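Local atomic coordinates of alpha-catenin-like protein hmp-1 (Caenorhabditis elegans, PDB entry 5H5M), a protein that links the cadherin-catenin complex of adherens junctions to actin filaments and is required for cell migration and cell shape change in the embryo. Residues D323-R328 against I356-L361; D12-R17 against E35-R40; K150-H155 against K188-V193; Q60-E65 against R109-A114. All blocks are in the same frame, centred on the assembly; numbering follows the deposited sequence.

How the contacts relate
The four contacts sample an all-helical M domain of the vinculin/alpha-catenin family, and each joins two antiparallel helices. Contacts 2 and 4 are neighbours: their centres lie 17 Å apart, their nearest atoms about 8 Å apart, and helices 27-49 and 56-80, each used by one of them, follow each other in the chain. Contact 3 lies across the chain's centre from contact 4, with 31 Å between the two contact centres. Contact 1, near the C-terminal end, is the most remote from contact 2, at 47 Å between centres, and stands 32 Å from contacts 3 and 4 alike. No two contacts touch, and each joins a different pair of helices.

Contact 1. Residues D323-R328 against I356-L361; sequences DQFAER and INACTL
An antiparallel helix pair of the M domain's helical-bundle architecture brings Phe325 against Ala358, with segment axes 8.7 Å apart at closest approach and inclined at 159°. The close approach is consistent with the small alanine: the CA atoms of Phe325 and Ala358 are 5.4 Å apart. Phe325 carries its CG anti to the backbone N (chi1 165°), and its ring reaches past Ala358, CD1 lying 3.9 Å from Ala358 CB and 3.3 Å from Ala358 O. Further along the ring, CE1 meets Cys359 SG at 3.9 Å, an oblique sulfur-aromatic contact. Arg328 covers the other part of the interface. Its guanidinium spreads over Ala358, whose CA sits above the centre of one face, while NH1 packs 3.8 Å from Leu361 CD2 and NH2 3.9 Å from Asn357 CB. The same Leu361 CD2 also touches Gln324 CB, the two side chains crossing at about a right angle. No hydrogen bond spans the segments; the polar end of Arg328 is instead held by a salt bridge from NE to Glu354. Beyond the pair, helix 276-300 packs on Phe325 through Ala280 and Ile283, and Cys359 meets Ile283 of that helix and Cys252 of helix 237-260.

Contact 2. Residues D12-R17 against E35-R40; sequences DTFQNR and EGHCER
His37 and Phe14 form the tightly packed part where helices 6-17 and 27-49 pair antiparallel in the M domain's helical bundle. Phe14 CB lies over one face of the imidazole, 3.8 Å from its centroid and 19° off the normal, a CH-pi contact. The phenyl ring then turns its edge toward the histidine face, with the planes at 66° and the centroids 5.2 Å apart. Both side chains place CG anti to the backbone N (His37 chi1 -159°) and slide past each other in opposite directions. Phe14 CE1 continues to Cys38 CB at 4.2 Å, and Leu69 and Leu73 of helix 56-80, a further bundle member, also pack on Phe14. The exposed side is thinner: Thr13 OG1 stands in the imidazole plane at its edge, 3.1 Å from His37 CE1, with its hydrogen bond going to Asn9 O of its own helix. Arg17 contributes CG, 3.7 Å from His37 CE1, while its guanidinium salt-bridges Asp33. An alanine in place of His37 would probably open a gap beside Phe14 CB and leave Glu10 O without its imidazole donor. That bond, from His37 NE2, implies a proton there, and the backbone of the helix it packs against satisfies this buried N-H.

Contact 3. Residues K150-H155 against K188-V193; sequences KMFQEH and KLAPQV
The Phe152 ring directs its edge at Ala190, whose carbonyl O lies near the ring plane, 3.4 Å from CE2. Val193 approaches the same end of the ring obliquely, its CG1 3.7 Å from CZ, and the two side chains cross at about a right angle. This belongs to the helical-bundle packing of the vinculin/alpha-catenin family: helices 142-166 and 173-202 run antiparallel, their segment axes at 174° and 9.6 Å apart at closest approach. Phe152 holds CG anti to the backbone N (chi1 165°), which sends CG toward the partner helix. The ring is buried, and further helices close around it: Trp220 of helix 207-233 pairs with it edge-to-face and also packs on Ala190, while helix 128-137 adds Leu130 and Leu133.

The second flat group, the Gln153 amide, works nearer the surface. Its chain bends at chi2 (66°), and the amide end comes up to the partner helix although its first bond does not point there. NE2 and OE1 each lie 4.0 Å from Ala190 CB, so the methyl group faces both ends of the amide. Gln153 is not anchored by a hydrogen bond across the contact; its NE2 binds Asn157 OD1 within its own helix, which probably limits the rotation of the amide. Segment 188-193 is kinked at Pro191, which has no N-H to give to the preceding turn. At this kink, Gln153 OE1 rests 3.5 Å from Pro191 CA.

Contact 4. Residues Q60-E65 against R109-A114; sequences QKIVAE and RHLRRA
Lys61 lies across the face of His110, the two side chains crossing at about a right angle. Lys61 CB stands over the centre of the imidazole, 3.6 Å from the centroid and 9° off the normal, a CH-pi contact. Farther out, CD comes within 3.5 Å of His110 NE2; a bend at chi3 then places CE, and the chain's end leads away from the partner helix. Glu65 approaches differently: its CG sits at the edge of the imidazole, in plane, 3.6 Å from His110 ND1. Helices 56-80 and 92-122 pack as antiparallel members of the M domain's helical bundle, with segment axes inclined at 154°, and segment 60-65 falls in a predicted coiled coil. Ile62, also buried, carries the apolar part: it slides past His110 in the opposite direction, CG1 lying 3.8 Å from His110 CB, and its extended end (chi2 178°) carries CD1 to 3.9 Å from Leu111 CD2 and 4.1 Å from Ala114 CB. An alanine at His110 would probably leave Lys61 CB and Glu65 CG without the ring they pack on and open a gap beside them. Ser45 and Ala49 of helix 27-49 also touch Ile62, and Ile48 there meets Ala114.

Contact 1. Residues D323-R328 against I356-L361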
loop_
_atom_site.group_PDB
_atom_site.type_symbol
_atom_site.label_atom_id
_atom_site.label_comp_id
_atom_site.label_asym_id
_atom_site.label_seq_id
_atom_site.Cartn_x
_atom_site.Cartn_y
_atom_site.Cartn_z
ATOM N N ASP A 323 1.375 22.185 0.171
ATOM C CA ASP A 323 0.525 23.362 0.007
ATOM C C ASP A 323 0.718 24.025 -1.354
ATOM O O ASP A 323 -0.253 24.370 -2.028
ATOM C CB ASP A 323 0.792 24.377 1.120
ATOM C CG ASP A 323 0.252 23.925 2.461
ATOM O OD1 ASP A 323 -0.724 23.144 2.474
ATOM O OD2 ASP A 323 0.797 24.355 3.500
ATOM N N GLN A 324 1.974 24.206 -1.750
ATOM C CA GLN A 324 2.294 24.808 -3.041
ATOM C C GLN A 324 1.738 23.976 -4.193
ATOM O O GLN A 324 1.275 24.519 -5.195
ATOM C CB GLN A 324 3.809 24.970 -3.200
ATOM C CG GLN A 324 4.445 25.926 -2.206
ATOM C CD GLN A 324 5.962 25.879 -2.238
ATOM O OE1 GLN A 324 6.557 25.169 -3.051
ATOM N NE2 GLN A 324 6.597 26.640 -1.353
ATOM N N PHE A 325 1.789 22.655 -4.045
ATOM C CA PHE A 325 1.245 21.751 -5.050
ATOM C C PHE A 325 -0.276 21.850 -5.124
ATOM O O PHE A 325 -0.845 21.981 -6.207
ATOM C CB PHE A 325 1.657 20.308 -4.757
ATOM C CG PHE A 325 0.856 19.288 -5.512
ATOM C CD1 PHE A 325 1.057 19.098 -6.872
ATOM C CD2 PHE A 325 -0.102 18.523 -4.868
ATOM C CE1 PHE A 325 0.316 18.162 -7.574
ATOM C CE2 PHE A 325 -0.848 17.585 -5.566
ATOM C CZ PHE A 325 -0.637 17.403 -6.918
ATOM N N ALA A 326 -0.925 21.785 -3.964
ATOM C CA ALA A 326 -2.380 21.833 -3.885
ATOM C C ALA A 326 -2.922 23.134 -4.461
ATOM O O ALA A 326 -3.979 23.154 -5.088
ATOM C CB ALA A 326 -2.838 21.662 -2.445
ATOM N N GLU A 327 -2.187 24.219 -4.246
ATOM C CA GLU A 327 -2.602 25.531 -4.718
ATOM C C GLU A 327 -2.589 25.601 -6.242
ATOM O O GLU A 327 -3.562 26.034 -6.862
ATOM C CB GLU A 327 -1.697 26.612 -4.124
ATOM C CG GLU A 327 -2.111 28.030 -4.471
ATOM C CD GLU A 327 -1.228 29.076 -3.808
ATOM O OE1 GLU A 327 -0.479 29.770 -4.529
ATOM O OE2 GLU A 327 -1.287 29.200 -2.565
ATOM N N ARG A 328 -1.489 25.157 -6.842
ATOM C CA ARG A 328 -1.339 25.185 -8.293
ATOM C C ARG A 328 -2.258 24.181 -8.982
ATOM O O ARG A 328 -2.822 24.469 -10.038
ATOM C CB ARG A 328 0.114 24.918 -8.680
ATOM C CG ARG A 328 1.084 25.984 -8.199
ATOM C CD ARG A 328 2.526 25.549 -8.389
ATOM N NE ARG A 328 2.905 25.470 -9.796
ATOM C CZ ARG A 328 4.117 25.125 -10.220
ATOM N NH1 ARG A 328 5.068 24.823 -9.345
ATOM N NH2 ARG A 328 4.381 25.082 -11.519
ATOM N N ILE A 356 2.854 18.665 -14.470
ATOM C CA ILE A 356 4.086 17.904 -14.282
ATOM C C ILE A 356 5.053 18.636 -13.359
ATOM O O ILE A 356 5.621 18.041 -12.442
ATOM C CB ILE A 356 4.785 17.618 -15.631
ATOM C CG1 ILE A 356 4.026 16.542 -16.407
ATOM C CG2 ILE A 356 6.229 17.177 -15.416
ATOM C CD1 ILE A 356 4.628 16.236 -17.770
ATOM N N ASN A 357 5.234 19.930 -13.600
ATOM C CA ASN A 357 6.106 20.743 -12.759
ATOM C C ASN A 357 5.582 20.845 -11.332
ATOM O O ASN A 357 6.361 20.901 -10.384
ATOM C CB ASN A 357 6.280 22.145 -13.349
ATOM C CG ASN A 357 7.045 22.133 -14.657
ATOM O OD1 ASN A 357 7.843 21.232 -14.914
ATOM N ND2 ASN A 357 6.806 23.139 -15.491
ATOM N N ALA A 358 4.260 20.864 -11.184
ATOM C CA ALA A 358 3.649 20.909 -9.860
ATOM C C ALA A 358 3.846 19.586 -9.122
ATOM O O ALA A 358 4.183 19.575 -7.941
ATOM C CB ALA A 358 2.172 21.242 -9.967
ATOM N N CYS A 359 3.632 18.475 -9.822
ATOM C CA CYS A 359 3.826 17.150 -9.240
ATOM C C CYS A 359 5.282 16.937 -8.843
ATOM O O CYS A 359 5.577 16.235 -7.877
ATOM C CB CYS A 359 3.390 16.057 -10.218
ATOM S SG CYS A 359 1.621 15.961 -10.517
ATOM N N THR A 360 6.184 17.553 -9.598
ATOM C CA THR A 360 7.618 17.433 -9.358
ATOM C C THR A 360 8.005 18.056 -8.010
ATOM O O THR A 360 8.959 17.618 -7.368
ATOM C CB THR A 360 8.412 18.075 -10.515
ATOM O OG1 THR A 360 8.081 17.400 -11.734
ATOM C CG2 THR A 360 9.905 17.954 -10.299
ATOM N N LEU A 361 7.246 19.062 -7.582
ATOM C CA LEU A 361 7.362 19.606 -6.228
ATOM C C LEU A 361 7.289 18.498 -5.180
ATOM O O LEU A 361 8.186 18.346 -4.350
ATOM C CB LEU A 361 6.252 20.626 -5.960
ATOM C CG LEU A 361 6.489 22.134 -6.061
ATOM C CD1 LEU A 361 7.364 22.489 -7.243
ATOM C CD2 LEU A 361 5.144 22.844 -6.153
#

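Contact 2. Residues D12-R17 against E35-R40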
loop_
_atom_site.group_PDB
_atom_site.type_symbol
_atom_site.label_atom_id
_atom_site.label_comp_id
_atom_site.label_asym_id
_atom_site.label_seq_id
_atom_site.Cartn_x
_atom_site.Cartn_y
_atom_site.Cartn_z
ATOM N N ASP A 12 9.958 -18.502 4.143
ATOM C CA ASP A 12 11.070 -18.447 5.087
ATOM C C ASP A 12 11.665 -19.826 5.374
ATOM O O ASP A 12 12.884 -19.998 5.359
ATOM C CB ASP A 12 10.623 -17.790 6.396
ATOM C CG ASP A 12 10.360 -16.302 6.243
ATOM O OD1 ASP A 12 10.873 -15.699 5.276
ATOM O OD2 ASP A 12 9.642 -15.734 7.095
ATOM N N THR A 13 10.802 -20.804 5.633
ATOM C CA THR A 13 11.255 -22.162 5.915
ATOM C C THR A 13 11.880 -22.807 4.677
ATOM O O THR A 13 12.873 -23.528 4.781
ATOM C CB THR A 13 10.104 -23.053 6.428
ATOM O OG1 THR A 13 9.038 -23.065 5.473
ATOM C CG2 THR A 13 9.580 -22.536 7.760
ATOM N N PHE A 14 11.299 -22.534 3.512
ATOM C CA PHE A 14 11.782 -23.094 2.251
ATOM C C PHE A 14 13.246 -22.749 2.006
ATOM O O PHE A 14 14.005 -23.557 1.473
ATOM C CB PHE A 14 10.928 -22.593 1.086
ATOM C CG PHE A 14 11.337 -23.138 -0.251
ATOM C CD1 PHE A 14 11.139 -24.476 -0.560
ATOM C CD2 PHE A 14 11.901 -22.310 -1.208
ATOM C CE1 PHE A 14 11.506 -24.980 -1.793
ATOM C CE2 PHE A 14 12.270 -22.808 -2.449
ATOM C CZ PHE A 14 12.072 -24.145 -2.742
ATOM N N GLN A 15 13.641 -21.548 2.413
ATOM C CA GLN A 15 15.015 -21.100 2.241
ATOM C C GLN A 15 15.988 -21.892 3.106
ATOM O O GLN A 15 17.197 -21.828 2.902
ATOM C CB GLN A 15 15.134 -19.609 2.556
ATOM C CG GLN A 15 14.600 -18.704 1.460
ATOM C CD GLN A 15 14.816 -17.236 1.762
ATOM O OE1 GLN A 15 14.723 -16.807 2.911
ATOM N NE2 GLN A 15 15.116 -16.458 0.730
ATOM N N ASN A 16 15.455 -22.631 4.073
ATOM C CA ASN A 16 16.277 -23.490 4.918
ATOM C C ASN A 16 16.132 -24.959 4.538
ATOM O O ASN A 16 17.085 -25.728 4.642
ATOM C CB ASN A 16 15.922 -23.296 6.393
ATOM C CG ASN A 16 16.327 -21.932 6.916
ATOM O OD1 ASN A 16 17.416 -21.438 6.620
ATOM N ND2 ASN A 16 15.450 -21.315 7.701
ATOM N N ARG A 17 14.935 -25.336 4.096
ATOM C CA ARG A 17 14.651 -26.716 3.714
ATOM C C ARG A 17 15.511 -27.165 2.537
ATOM O O ARG A 17 15.885 -28.335 2.449
ATOM C CB ARG A 17 13.169 -26.890 3.364
ATOM C CG ARG A 17 12.211 -26.694 4.531
ATOM C CD ARG A 17 12.537 -27.622 5.692
ATOM N NE ARG A 17 12.406 -29.036 5.342
ATOM C CZ ARG A 17 11.314 -29.763 5.555
ATOM N NH1 ARG A 17 10.246 -29.212 6.117
ATOM N NH2 ARG A 17 11.287 -31.043 5.206
ATOM N N GLU A 35 9.256 -30.123 -3.619
ATOM C CA GLU A 35 8.421 -29.732 -4.749
ATOM C C GLU A 35 7.035 -29.299 -4.272
ATOM O O GLU A 35 6.452 -28.365 -4.812
ATOM C CB GLU A 35 8.302 -30.877 -5.758
ATOM C CG GLU A 35 9.521 -31.044 -6.654
ATOM C CD GLU A 35 9.402 -32.232 -7.588
ATOM O OE1 GLU A 35 8.516 -33.084 -7.364
ATOM O OE2 GLU A 35 10.196 -32.314 -8.549
ATOM N N GLY A 36 6.515 -29.982 -3.256
ATOM C CA GLY A 36 5.241 -29.615 -2.664
ATOM C C GLY A 36 5.345 -28.289 -1.937
ATOM O O GLY A 36 4.435 -27.461 -1.991
ATOM N N HIS A 37 6.470 -28.092 -1.258
ATOM C CA HIS A 37 6.756 -26.846 -0.554
ATOM C C HIS A 37 6.785 -25.668 -1.529
ATOM O O HIS A 37 6.186 -24.621 -1.277
ATOM C CB HIS A 37 8.090 -26.962 0.191
ATOM C CG HIS A 37 8.248 -25.987 1.315
ATOM N ND1 HIS A 37 9.102 -26.213 2.376
ATOM C CD2 HIS A 37 7.676 -24.784 1.545
ATOM C CE1 HIS A 37 9.043 -25.192 3.209
ATOM N NE2 HIS A 37 8.185 -24.309 2.729
ATOM N N CYS A 38 7.479 -25.855 -2.648
ATOM C CA CYS A 38 7.572 -24.832 -3.683
ATOM C C CYS A 38 6.214 -24.482 -4.286
ATOM O O CYS A 38 5.922 -23.312 -4.538
ATOM C CB CYS A 38 8.518 -25.288 -4.793
ATOM S SG CYS A 38 8.636 -24.144 -6.182
ATOM N N GLU A 39 5.392 -25.499 -4.526
ATOM C CA GLU A 39 4.086 -25.285 -5.140
ATOM C C GLU A 39 3.128 -24.536 -4.215
ATOM O O GLU A 39 2.240 -23.827 -4.684
ATOM C CB GLU A 39 3.468 -26.618 -5.569
ATOM C CG GLU A 39 4.226 -27.318 -6.689
ATOM C CD GLU A 39 4.373 -26.453 -7.930
ATOM O OE1 GLU A 39 3.400 -25.760 -8.297
ATOM O OE2 GLU A 39 5.466 -26.461 -8.534
ATOM N N ARG A 40 3.311 -24.689 -2.906
ATOM C CA ARG A 40 2.491 -23.960 -1.941
ATOM C C ARG A 40 2.853 -22.480 -1.949
ATOM O O ARG A 40 1.991 -21.618 -1.771
ATOM C CB ARG A 40 2.647 -24.540 -0.533
ATOM C CG ARG A 40 1.961 -25.886 -0.345
ATOM C CD ARG A 40 1.845 -26.265 1.124
ATOM N NE ARG A 40 3.140 -26.585 1.722
ATOM C CZ ARG A 40 3.722 -27.778 1.651
ATOM N NH1 ARG A 40 3.133 -28.772 0.999
ATOM N NH2 ARG A 40 4.899 -27.978 2.228
#

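Contact 3. Residues K150-H155 against K188-V193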
loop_
_atom_site.group_PDB
_atom_site.type_symbol
_atom_site.label_atom_id
_atom_site.label_comp_id
_atom_site.label_asym_id
_atom_site.label_seq_id
_atom_site.Cartn_x
_atom_site.Cartn_y
_atom_site.Cartn_z
ATOM N N LYS A 150 -22.676 5.081 0.932
ATOM C CA LYS A 150 -22.223 4.020 0.043
ATOM C C LYS A 150 -20.708 4.061 -0.139
ATOM O O LYS A 150 -20.036 3.033 -0.058
ATOM C CB LYS A 150 -22.926 4.136 -1.310
ATOM C CG LYS A 150 -22.457 3.141 -2.354
ATOM C CD LYS A 150 -23.205 3.344 -3.665
ATOM C CE LYS A 150 -22.686 2.423 -4.754
ATOM N NZ LYS A 150 -23.415 2.626 -6.038
ATOM N N MET A 151 -20.174 5.254 -0.379
ATOM C CA MET A 151 -18.739 5.428 -0.573
ATOM C C MET A 151 -17.956 5.081 0.688
ATOM O O MET A 151 -16.922 4.416 0.617
ATOM C CB MET A 151 -18.423 6.861 -1.009
ATOM C CG MET A 151 -19.072 7.254 -2.323
ATOM S SD MET A 151 -18.775 6.040 -3.625
ATOM C CE MET A 151 -16.989 6.114 -3.758
ATOM N N PHE A 152 -18.449 5.535 1.837
ATOM C CA PHE A 152 -17.809 5.223 3.111
ATOM C C PHE A 152 -17.746 3.713 3.351
ATOM O O PHE A 152 -16.724 3.193 3.803
ATOM C CB PHE A 152 -18.544 5.896 4.271
ATOM C CG PHE A 152 -18.175 5.339 5.617
ATOM C CD1 PHE A 152 -16.995 5.719 6.237
ATOM C CD2 PHE A 152 -19.000 4.427 6.257
ATOM C CE1 PHE A 152 -16.646 5.205 7.476
ATOM C CE2 PHE A 152 -18.654 3.906 7.491
ATOM C CZ PHE A 152 -17.475 4.297 8.103
ATOM N N GLN A 153 -18.841 3.019 3.049
ATOM C CA GLN A 153 -18.911 1.576 3.257
ATOM C C GLN A 153 -17.920 0.848 2.352
ATOM O O GLN A 153 -17.240 -0.082 2.788
ATOM C CB GLN A 153 -20.330 1.060 3.011
ATOM C CG GLN A 153 -20.476 -0.447 3.158
ATOM C CD GLN A 153 -20.250 -0.926 4.584
ATOM O OE1 GLN A 153 -20.907 -0.467 5.518
ATOM N NE2 GLN A 153 -19.313 -1.850 4.756
ATOM N N GLU A 154 -17.836 1.284 1.098
ATOM C CA GLU A 154 -16.886 0.709 0.148
ATOM C C GLU A 154 -15.447 0.964 0.588
ATOM O O GLU A 154 -14.581 0.103 0.445
ATOM C CB GLU A 154 -17.123 1.271 -1.258
ATOM C CG GLU A 154 -18.457 0.859 -1.859
ATOM C CD GLU A 154 -18.685 1.431 -3.246
ATOM O OE1 GLU A 154 -17.824 2.199 -3.726
ATOM O OE2 GLU A 154 -19.729 1.111 -3.854
ATOM N N HIS A 155 -15.204 2.159 1.119
ATOM C CA HIS A 155 -13.912 2.511 1.700
ATOM C C HIS A 155 -13.588 1.592 2.878
ATOM O O HIS A 155 -12.451 1.149 3.042
ATOM C CB HIS A 155 -13.924 3.981 2.140
ATOM C CG HIS A 155 -12.829 4.349 3.093
ATOM N ND1 HIS A 155 -11.553 4.664 2.679
ATOM C CD2 HIS A 155 -12.828 4.470 4.442
ATOM C CE1 HIS A 155 -10.811 4.958 3.733
ATOM N NE2 HIS A 155 -11.561 4.845 4.815
ATOM N N LYS A 188 -17.424 -4.694 11.510
ATOM C CA LYS A 188 -18.643 -4.685 12.304
ATOM C C LYS A 188 -19.204 -3.269 12.457
ATOM O O LYS A 188 -20.404 -3.038 12.316
ATOM C CB LYS A 188 -18.354 -5.299 13.674
ATOM C CG LYS A 188 -19.489 -5.256 14.670
ATOM C CD LYS A 188 -19.044 -5.877 15.986
ATOM C CE LYS A 188 -18.384 -7.232 15.752
ATOM N NZ LYS A 188 -17.708 -7.753 16.975
ATOM N N LEU A 189 -18.313 -2.325 12.734
ATOM C CA LEU A 189 -18.684 -0.949 13.043
ATOM C C LEU A 189 -19.171 -0.144 11.826
ATOM O O LEU A 189 -20.066 0.699 11.949
ATOM C CB LEU A 189 -17.486 -0.245 13.686
ATOM C CG LEU A 189 -17.668 1.146 14.289
ATOM C CD1 LEU A 189 -18.749 1.135 15.356
ATOM C CD2 LEU A 189 -16.351 1.639 14.865
ATOM N N ALA A 190 -18.582 -0.416 10.663
ATOM C CA ALA A 190 -18.839 0.352 9.442
ATOM C C ALA A 190 -20.325 0.515 9.063
ATOM O O ALA A 190 -20.761 1.629 8.785
ATOM C CB ALA A 190 -18.070 -0.268 8.269
ATOM N N PRO A 191 -21.106 -0.582 9.038
ATOM C CA PRO A 191 -22.505 -0.362 8.642
ATOM C C PRO A 191 -23.296 0.396 9.707
ATOM O O PRO A 191 -24.312 1.020 9.398
ATOM C CB PRO A 191 -23.061 -1.783 8.468
ATOM C CG PRO A 191 -21.868 -2.699 8.478
ATOM C CD PRO A 191 -20.832 -2.007 9.298
ATOM N N GLN A 192 -22.830 0.334 10.949
ATOM C CA GLN A 192 -23.486 1.036 12.043
ATOM C C GLN A 192 -23.174 2.524 11.979
ATOM O O GLN A 192 -24.038 3.359 12.257
ATOM C CB GLN A 192 -23.055 0.456 13.391
ATOM C CG GLN A 192 -23.313 -1.035 13.522
ATOM C CD GLN A 192 -22.767 -1.613 14.814
ATOM O OE1 GLN A 192 -22.136 -0.913 15.605
ATOM N NE2 GLN A 192 -23.008 -2.900 15.034
ATOM N N VAL A 193 -21.936 2.849 11.615
ATOM C CA VAL A 193 -21.532 4.236 11.409
ATOM C C VAL A 193 -22.368 4.860 10.298
ATOM O O VAL A 193 -22.857 5.981 10.429
ATOM C CB VAL A 193 -20.034 4.354 11.054
ATOM C CG1 VAL A 193 -19.687 5.786 10.657
ATOM C CG2 VAL A 193 -19.173 3.899 12.218
#

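Contact 4. Residues Q60-E65 against R109-A114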
loop_
_atom_site.group_PDB
_atom_site.type_symbol
_atom_site.label_atom_id
_atom_site.label_comp_id
_atom_site.label_asym_id
_atom_site.label_seq_id
_atom_site.Cartn_x
_atom_site.Cartn_y
_atom_site.Cartn_z
ATOM N N GLN A 60 2.767 -9.468 -13.140
ATOM C CA GLN A 60 3.585 -10.238 -14.069
ATOM C C GLN A 60 4.959 -10.571 -13.490
ATOM O O GLN A 60 5.537 -11.605 -13.819
ATOM C CB GLN A 60 3.738 -9.491 -15.398
ATOM C CG GLN A 60 2.454 -9.399 -16.238
ATOM C CD GLN A 60 1.726 -10.736 -16.432
ATOM O OE1 GLN A 60 2.313 -11.817 -16.312
ATOM N NE2 GLN A 60 0.435 -10.657 -16.740
ATOM N N LYS A 61 5.482 -9.703 -12.627
ATOM C CA LYS A 61 6.764 -9.976 -11.987
ATOM C C LYS A 61 6.643 -11.171 -11.051
ATOM O O LYS A 61 7.535 -12.022 -10.991
ATOM C CB LYS A 61 7.269 -8.751 -11.221
ATOM C CG LYS A 61 7.782 -7.637 -12.114
ATOM C CD LYS A 61 8.337 -6.480 -11.300
ATOM C CE LYS A 61 7.248 -5.469 -10.983
ATOM N NZ LYS A 61 7.791 -4.125 -10.645
ATOM N N ILE A 62 5.531 -11.226 -10.325
ATOM C CA ILE A 62 5.252 -12.327 -9.415
ATOM C C ILE A 62 5.123 -13.642 -10.179
ATOM O O ILE A 62 5.689 -14.660 -9.779
ATOM C CB ILE A 62 3.969 -12.067 -8.604
ATOM C CG1 ILE A 62 4.170 -10.863 -7.680
ATOM C CG2 ILE A 62 3.576 -13.300 -7.800
ATOM C CD1 ILE A 62 2.952 -10.491 -6.878
ATOM N N VAL A 63 4.384 -13.606 -11.285
ATOM C CA VAL A 63 4.209 -14.772 -12.148
ATOM C C VAL A 63 5.548 -15.271 -12.698
ATOM O O VAL A 63 5.849 -16.464 -12.640
ATOM C CB VAL A 63 3.256 -14.455 -13.321
ATOM C CG1 VAL A 63 3.263 -15.577 -14.346
ATOM C CG2 VAL A 63 1.850 -14.215 -12.804
ATOM N N ALA A 64 6.352 -14.348 -13.217
ATOM C CA ALA A 64 7.652 -14.690 -13.790
ATOM C C ALA A 64 8.601 -15.302 -12.756
ATOM O O ALA A 64 9.277 -16.293 -13.037
ATOM C CB ALA A 64 8.285 -13.460 -14.417
ATOM N N GLU A 65 8.649 -14.713 -11.563
ATOM C CA GLU A 65 9.544 -15.192 -10.517
ATOM C C GLU A 65 9.107 -16.537 -9.950
ATOM O O GLU A 65 9.932 -17.292 -9.440
ATOM C CB GLU A 65 9.652 -14.165 -9.387
ATOM C CG GLU A 65 10.612 -13.024 -9.687
ATOM C CD GLU A 65 12.023 -13.505 -9.977
ATOM O OE1 GLU A 65 12.458 -14.500 -9.361
ATOM O OE2 GLU A 65 12.699 -12.886 -10.825
ATOM N N ARG A 109 10.144 -9.932 -2.361
ATOM C CA ARG A 109 10.135 -8.479 -2.518
ATOM C C ARG A 109 8.920 -8.050 -3.328
ATOM O O ARG A 109 8.230 -7.097 -2.966
ATOM C CB ARG A 109 11.413 -7.972 -3.190
ATOM C CG ARG A 109 11.478 -6.446 -3.256
ATOM C CD ARG A 109 12.707 -5.931 -3.992
ATOM N NE ARG A 109 12.695 -6.287 -5.408
ATOM C CZ ARG A 109 13.397 -7.285 -5.934
ATOM N NH1 ARG A 109 13.323 -7.539 -7.235
ATOM N NH2 ARG A 109 14.178 -8.028 -5.160
ATOM N N HIS A 110 8.662 -8.767 -4.421
ATOM C CA HIS A 110 7.491 -8.516 -5.259
ATOM C C HIS A 110 6.178 -8.671 -4.492
ATOM O O HIS A 110 5.260 -7.865 -4.648
ATOM C CB HIS A 110 7.495 -9.457 -6.464
ATOM C CG HIS A 110 8.558 -9.145 -7.471
ATOM N ND1 HIS A 110 9.220 -10.120 -8.184
ATOM C CD2 HIS A 110 9.064 -7.960 -7.891
ATOM C CE1 HIS A 110 10.095 -9.551 -8.996
ATOM N NE2 HIS A 110 10.019 -8.243 -8.838
ATOM N N LEU A 111 6.095 -9.708 -3.664
ATOM C CA LEU A 111 4.890 -9.976 -2.886
ATOM C C LEU A 111 4.665 -8.895 -1.834
ATOM O O LEU A 111 3.544 -8.405 -1.670
ATOM C CB LEU A 111 4.974 -11.350 -2.216
ATOM C CG LEU A 111 5.032 -12.569 -3.142
ATOM C CD1 LEU A 111 5.495 -13.797 -2.379
ATOM C CD2 LEU A 111 3.679 -12.819 -3.802
ATOM N N ARG A 112 5.732 -8.534 -1.120
ATOM C CA ARG A 112 5.647 -7.512 -0.083
ATOM C C ARG A 112 5.143 -6.203 -0.674
ATOM O O ARG A 112 4.286 -5.540 -0.094
ATOM C CB ARG A 112 7.006 -7.290 0.598
ATOM C CG ARG A 112 7.526 -8.473 1.409
ATOM C CD ARG A 112 6.620 -8.838 2.581
ATOM N NE ARG A 112 7.082 -8.253 3.840
ATOM C CZ ARG A 112 6.603 -7.131 4.363
ATOM N NH1 ARG A 112 5.636 -6.467 3.740
ATOM N NH2 ARG A 112 7.088 -6.671 5.511
ATOM N N ARG A 113 5.668 -5.847 -1.842
ATOM C CA ARG A 113 5.333 -4.576 -2.469
ATOM C C ARG A 113 3.961 -4.623 -3.132
ATOM O O ARG A 113 3.353 -3.582 -3.390
ATOM C CB ARG A 113 6.412 -4.178 -3.479
ATOM C CG ARG A 113 7.719 -3.777 -2.811
ATOM C CD ARG A 113 8.742 -3.239 -3.796
ATOM N NE ARG A 113 9.962 -2.814 -3.110
ATOM C CZ ARG A 113 10.958 -2.154 -3.689
ATOM N NH1 ARG A 113 10.886 -1.834 -4.975
ATOM N NH2 ARG A 113 12.028 -1.811 -2.984
ATOM N N ALA A 114 3.473 -5.832 -3.402
ATOM C CA ALA A 114 2.107 -5.998 -3.882
ATOM C C ALA A 114 1.137 -5.638 -2.761
ATOM O O ALA A 114 0.098 -5.021 -2.994
ATOM C CB ALA A 114 1.867 -7.424 -4.369
#